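Local coordinates for hydrogenase maturation factor (Thermoanaerobacter tengcongensis, PDB 3VTH), which probably transfers the carbamoyl group of carbamoyl phosphate, in an ATP-dependent reaction, to the C-terminal cysteine of HypE during [NiFe]-hydrogenase maturation, at residues D203-G215 against I313-I325. Numbering follows the deposited sequence.
Sequences DEIKCVAKALKEG and IHYLLMEEIDFPI
Ile205 enters helix 313-320 as a knob among Ile313, Leu316, Leu317 and Glu320. Ile205 CG2 lies anti to the backbone N and meets the opposite backbone, 3.6 Å from Leu317 CA. The other branch ends in Ile205 CD1, which reaches Ile313 CG2 at 4.0 Å, the two side chains crossing at about a right angle. Leu317 returns the knob, fitting among Ile205, Val208, Ala209 and Leu212. Its CG is also anti to the backbone N (chi1 -176°), which carries CD1 and CD2 across to helix 204-213. Leu317 CD1 lies by the Ala209 backbone, and Leu317 CD2 is 3.9 Å from Leu212 CD1. The small Ala209 lets the helices come close: its CB is 3.5 Å from Glu320 CB. An alanine in place of Ile205 would probably leave a gap between Ile313 and Leu317 and cost the interface one of its two knobs.

The solvent side is looser and polar. Lys206 lays its aliphatic chain by the Glu320 carboxylate, CE 3.4 Å from OE1, but its NZ stays beyond salt-bridge distance. Lys213 NZ donates to Glu320 O at 3.1 Å, nearly in line with the carbonyl (C=O...N angle 163°). Phe323, by contrast, is a buried ring: Lys213 CG meets its edge, 3.7 Å from Phe323 CE2, while Leu212 CB approaches CZ.

The axes of helices 204-213 and 313-320 pass 9.2 Å apart at 56°; residues 313-325 belong to the Telomere recombination (YrdC-like) region. Helix 204-213 is tied to the preceding loop by the Cys207-Cys200 disulfide. Leu193 of strand 193-196 and Leu356 of strand 354-358 pack against Ile205, while Met255 of strand 254-255 lies against Met318 and Ile325.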
loop_
_atom_site.group_PDB
_atom_site.type_symbol
_atom_site.label_atom_id
_atom_site.label_comp_id
_atom_site.label_asym_id
_atom_site.label_seq_id
_atom_site.Cartn_x
_atom_site.Cartn_y
_atom_site.Cartn_z
ATOM N N ASP A 203 -21.473 -9.428 27.204
ATOM C CA ASP A 203 -21.628 -9.062 25.799
ATOM C C ASP A 203 -20.342 -9.390 25.017
ATOM O O ASP A 203 -19.265 -9.480 25.612
ATOM C CB ASP A 203 -22.168 -7.626 25.622
ATOM C CG ASP A 203 -21.096 -6.524 25.746
ATOM O OD1 ASP A 203 -19.947 -6.677 25.280
ATOM O OD2 ASP A 203 -21.449 -5.447 26.283
ATOM N N GLU A 204 -20.470 -9.610 23.707
ATOM C CA GLU A 204 -19.369 -10.145 22.878
ATOM C C GLU A 204 -18.048 -9.386 23.001
ATOM O O GLU A 204 -16.990 -10.003 23.140
ATOM C CB GLU A 204 -19.774 -10.255 21.398
ATOM C CG GLU A 204 -20.797 -11.355 21.084
ATOM C CD GLU A 204 -22.237 -10.971 21.428
ATOM O OE1 GLU A 204 -22.480 -9.818 21.861
ATOM O OE2 GLU A 204 -23.134 -11.832 21.263
ATOM N N ILE A 205 -18.103 -8.055 22.947
ATOM C CA ILE A 205 -16.895 -7.229 23.077
ATOM C C ILE A 205 -16.196 -7.430 24.433
ATOM O O ILE A 205 -14.967 -7.502 24.501
ATOM C CB ILE A 205 -17.181 -5.725 22.870
ATOM C CG1 ILE A 205 -17.773 -5.453 21.476
ATOM C CG2 ILE A 205 -15.894 -4.891 23.067
ATOM C CD1 ILE A 205 -16.842 -5.759 20.280
ATOM N N LYS A 206 -16.987 -7.505 25.501
ATOM C CA LYS A 206 -16.458 -7.768 26.837
ATOM C C LYS A 206 -15.820 -9.158 26.930
ATOM O O LYS A 206 -14.838 -9.338 27.631
ATOM C CB LYS A 206 -17.561 -7.618 27.890
ATOM C CG LYS A 206 -17.067 -7.194 29.267
ATOM C CD LYS A 206 -18.163 -6.410 30.038
ATOM C CE LYS A 206 -18.600 -5.164 29.220
ATOM N NZ LYS A 206 -19.791 -4.460 29.773
ATOM N N CYS A 207 -16.387 -10.139 26.227
ATOM C CA CYS A 207 -15.786 -11.473 26.178
ATOM C C CYS A 207 -14.376 -11.424 25.554
ATOM O O CYS A 207 -13.448 -12.105 26.018
ATOM C CB CYS A 207 -16.692 -12.448 25.415
ATOM S SG CYS A 207 -18.354 -12.704 26.140
ATOM N N VAL A 208 -14.243 -10.609 24.507
ATOM C CA VAL A 208 -12.965 -10.375 23.823
ATOM C C VAL A 208 -11.964 -9.689 24.748
ATOM O O VAL A 208 -10.825 -10.154 24.880
ATOM C CB VAL A 208 -13.167 -9.565 22.521
ATOM C CG1 VAL A 208 -11.821 -9.098 21.921
ATOM C CG2 VAL A 208 -13.932 -10.401 21.518
ATOM N N ALA A 209 -12.413 -8.616 25.407
ATOM C CA ALA A 209 -11.583 -7.880 26.370
ATOM C C ALA A 209 -11.026 -8.785 27.461
ATOM O O ALA A 209 -9.844 -8.694 27.797
ATOM C CB ALA A 209 -12.357 -6.731 26.984
ATOM N N LYS A 210 -11.874 -9.659 28.001
ATOM C CA LYS A 210 -11.436 -10.588 29.047
ATOM C C LYS A 210 -10.372 -11.559 28.534
ATOM O O LYS A 210 -9.344 -11.753 29.188
ATOM C CB LYS A 210 -12.625 -11.323 29.681
ATOM C CG LYS A 210 -13.577 -10.366 30.406
ATOM C CD LYS A 210 -14.242 -10.965 31.635
ATOM C CE LYS A 210 -15.136 -9.911 32.304
ATOM N NZ LYS A 210 -15.706 -10.376 33.608
ATOM N N ALA A 211 -10.599 -12.147 27.360
ATOM C CA ALA A 211 -9.590 -13.025 26.753
ATOM C C ALA A 211 -8.236 -12.308 26.575
ATOM O O ALA A 211 -7.186 -12.844 26.963
ATOM C CB ALA A 211 -10.088 -13.584 25.437
ATOM N N LEU A 212 -8.271 -11.095 26.029
ATOM C CA LEU A 212 -7.069 -10.277 25.876
ATOM C C LEU A 212 -6.368 -9.972 27.209
ATOM O O LEU A 212 -5.152 -10.016 27.288
ATOM C CB LEU A 212 -7.379 -8.974 25.137
ATOM C CG LEU A 212 -7.791 -9.041 23.664
ATOM C CD1 LEU A 212 -8.309 -7.661 23.236
ATOM C CD2 LEU A 212 -6.621 -9.505 22.749
ATOM N N LYS A 213 -7.137 -9.660 28.246
ATOM C CA LYS A 213 -6.561 -9.394 29.567
ATOM C C LYS A 213 -5.938 -10.642 30.175
ATOM O O LYS A 213 -4.977 -10.556 30.952
ATOM C CB LYS A 213 -7.623 -8.841 30.513
ATOM C CG LYS A 213 -8.039 -7.426 30.183
ATOM C CD LYS A 213 -9.061 -6.930 31.194
ATOM C CE LYS A 213 -10.000 -5.939 30.523
ATOM N NZ LYS A 213 -10.904 -5.325 31.531
ATOM N N GLU A 214 -6.485 -11.801 29.827
ATOM C CA GLU A 214 -5.947 -13.073 30.311
ATOM C C GLU A 214 -4.697 -13.497 29.533
ATOM O O GLU A 214 -4.084 -14.517 29.845
ATOM C CB GLU A 214 -7.018 -14.163 30.253
ATOM C CG GLU A 214 -8.070 -14.052 31.358
ATOM C CD GLU A 214 -9.297 -14.924 31.105
ATOM O OE1 GLU A 214 -10.166 -15.018 32.004
ATOM O OE2 GLU A 214 -9.403 -15.510 30.002
ATOM N N GLY A 215 -4.336 -12.712 28.515
ATOM C CA GLY A 215 -3.122 -12.954 27.738
ATOM C C GLY A 215 -3.340 -13.900 26.573
ATOM O O GLY A 215 -2.396 -14.533 26.100
ATOM N N ILE A 313 -16.292 -1.677 16.342
ATOM C CA ILE A 313 -15.853 -2.678 17.322
ATOM C C ILE A 313 -14.559 -2.287 18.061
ATOM O O ILE A 313 -14.362 -2.682 19.211
ATOM C CB ILE A 313 -15.702 -4.102 16.724
ATOM C CG1 ILE A 313 -14.776 -4.097 15.496
ATOM C CG2 ILE A 313 -17.095 -4.688 16.385
ATOM C CD1 ILE A 313 -14.154 -5.472 15.177
ATOM N N HIS A 314 -13.674 -1.541 17.390
ATOM C CA HIS A 314 -12.398 -1.144 18.014
ATOM C C HIS A 314 -12.635 -0.108 19.091
ATOM O O HIS A 314 -12.040 -0.186 20.169
ATOM C CB HIS A 314 -11.399 -0.570 16.998
ATOM C CG HIS A 314 -11.160 -1.444 15.812
ATOM N ND1 HIS A 314 -10.851 -2.783 15.917
ATOM C CD2 HIS A 314 -11.150 -1.159 14.491
ATOM C CE1 HIS A 314 -10.690 -3.293 14.709
ATOM N NE2 HIS A 314 -10.865 -2.328 13.828
ATOM N N TYR A 315 -13.494 0.870 18.802
ATOM C CA TYR A 315 -13.845 1.879 19.801
ATOM C C TYR A 315 -14.519 1.255 21.008
ATOM O O TYR A 315 -14.272 1.664 22.150
ATOM C CB TYR A 315 -14.752 2.958 19.206
ATOM C CG TYR A 315 -14.073 3.838 18.185
ATOM C CD1 TYR A 315 -13.344 4.957 18.577
ATOM C CD2 TYR A 315 -14.181 3.563 16.816
ATOM C CE1 TYR A 315 -12.718 5.791 17.619
ATOM C CE2 TYR A 315 -13.567 4.374 15.866
ATOM C CZ TYR A 315 -12.850 5.489 16.279
ATOM O OH TYR A 315 -12.264 6.281 15.333
ATOM N N LEU A 316 -15.385 0.274 20.756
ATOM C CA LEU A 316 -16.039 -0.461 21.837
ATOM C C LEU A 316 -15.021 -1.241 22.683
ATOM O O LEU A 316 -15.047 -1.198 23.918
ATOM C CB LEU A 316 -17.113 -1.393 21.275
ATOM C CG LEU A 316 -18.348 -0.718 20.647
ATOM C CD1 LEU A 316 -19.250 -1.749 19.967
ATOM C CD2 LEU A 316 -19.124 0.102 21.659
ATOM N N LEU A 317 -14.121 -1.946 22.010
ATOM C CA LEU A 317 -13.084 -2.717 22.702
ATOM C C LEU A 317 -12.193 -1.810 23.556
ATOM O O LEU A 317 -11.860 -2.159 24.691
ATOM C CB LEU A 317 -12.242 -3.522 21.696
ATOM C CG LEU A 317 -11.159 -4.465 22.272
ATOM C CD1 LEU A 317 -11.763 -5.456 23.326
ATOM C CD2 LEU A 317 -10.431 -5.213 21.150
ATOM N N MET A 318 -11.829 -0.649 23.003
ATOM C CA MET A 318 -10.973 0.328 23.679
ATOM C C MET A 318 -11.528 0.864 25.001
ATOM O O MET A 318 -10.757 1.171 25.911
ATOM C CB MET A 318 -10.602 1.489 22.737
ATOM C CG MET A 318 -9.593 1.123 21.631
ATOM S SD MET A 318 -8.048 0.532 22.364
ATOM C CE MET A 318 -7.053 0.204 20.915
ATOM N N GLU A 319 -12.850 0.976 25.123
ATOM C CA GLU A 319 -13.427 1.318 26.430
ATOM C C GLU A 319 -13.317 0.167 27.460
ATOM O O GLU A 319 -13.462 0.398 28.668
ATOM C CB GLU A 319 -14.865 1.885 26.328
ATOM C CG GLU A 319 -15.596 1.595 25.025
ATOM C CD GLU A 319 -16.860 2.435 24.801
ATOM O OE1 GLU A 319 -17.012 3.001 23.688
ATOM O OE2 GLU A 319 -17.702 2.515 25.713
ATOM N N GLU A 320 -13.033 -1.053 26.993
ATOM C CA GLU A 320 -12.950 -2.215 27.900
ATOM C C GLU A 320 -11.531 -2.579 28.334
ATOM O O GLU A 320 -11.350 -3.163 29.403
ATOM C CB GLU A 320 -13.651 -3.453 27.318
ATOM C CG GLU A 320 -15.143 -3.292 27.005
ATOM C CD GLU A 320 -15.978 -2.828 28.196
ATOM O OE1 GLU A 320 -15.759 -3.313 29.329
ATOM O OE2 GLU A 320 -16.879 -1.982 27.991
ATOM N N ILE A 321 -10.532 -2.223 27.519
ATOM C CA ILE A 321 -9.132 -2.529 27.825
ATOM C C ILE A 321 -8.315 -1.253 28.128
ATOM O O ILE A 321 -8.692 -0.162 27.698
ATOM C CB ILE A 321 -8.473 -3.341 26.671
ATOM C CG1 ILE A 321 -8.489 -2.546 25.355
ATOM C CG2 ILE A 321 -9.178 -4.686 26.478
ATOM C CD1 ILE A 321 -7.740 -3.211 24.202
ATOM N N ASP A 322 -7.210 -1.384 28.866
ATOM C CA ASP A 322 -6.296 -0.246 29.081
ATOM C C ASP A 322 -4.867 -0.505 28.558
ATOM O O ASP A 322 -3.873 -0.197 29.234
ATOM C CB ASP A 322 -6.257 0.176 30.559
ATOM C CG ASP A 322 -5.789 -0.941 31.484
ATOM O OD1 ASP A 322 -5.306 -1.983 30.981
ATOM O OD2 ASP A 322 -5.894 -0.781 32.718
ATOM N N PHE A 323 -4.774 -1.088 27.371
ATOM C CA PHE A 323 -3.482 -1.422 26.776
ATOM C C PHE A 323 -3.627 -1.438 25.271
ATOM O O PHE A 323 -4.702 -1.772 24.766
ATOM C CB PHE A 323 -2.918 -2.772 27.307
ATOM C CG PHE A 323 -3.922 -3.911 27.322
ATOM C CD1 PHE A 323 -4.293 -4.567 26.137
ATOM C CD2 PHE A 323 -4.500 -4.321 28.523
ATOM C CE1 PHE A 323 -5.229 -5.618 26.153
ATOM C CE2 PHE A 323 -5.422 -5.371 28.560
ATOM C CZ PHE A 323 -5.794 -6.021 27.371
ATOM N N PRO A 324 -2.556 -1.062 24.542
ATOM C CA PRO A 324 -2.598 -1.188 23.091
ATOM C C PRO A 324 -2.533 -2.657 22.692
ATOM O O PRO A 324 -2.114 -3.504 23.495
ATOM C CB PRO A 324 -1.331 -0.459 22.622
ATOM C CG PRO A 324 -0.620 0.034 23.862
ATOM C CD PRO A 324 -1.238 -0.615 25.041
ATOM N N ILE A 325 -2.938 -2.965 21.466
ATOM C CA ILE A 325 -2.952 -4.358 21.029
ATOM C C ILE A 325 -2.263 -4.573 19.687
ATOM O O ILE A 325 -2.407 -3.770 18.780
ATOM C CB ILE A 325 -4.394 -4.909 20.938
ATOM C CG1 ILE A 325 -5.244 -4.011 20.016
ATOM C CG2 ILE A 325 -5.012 -5.045 22.354
ATOM C CD1 ILE A 325 -6.673 -4.510 19.748
#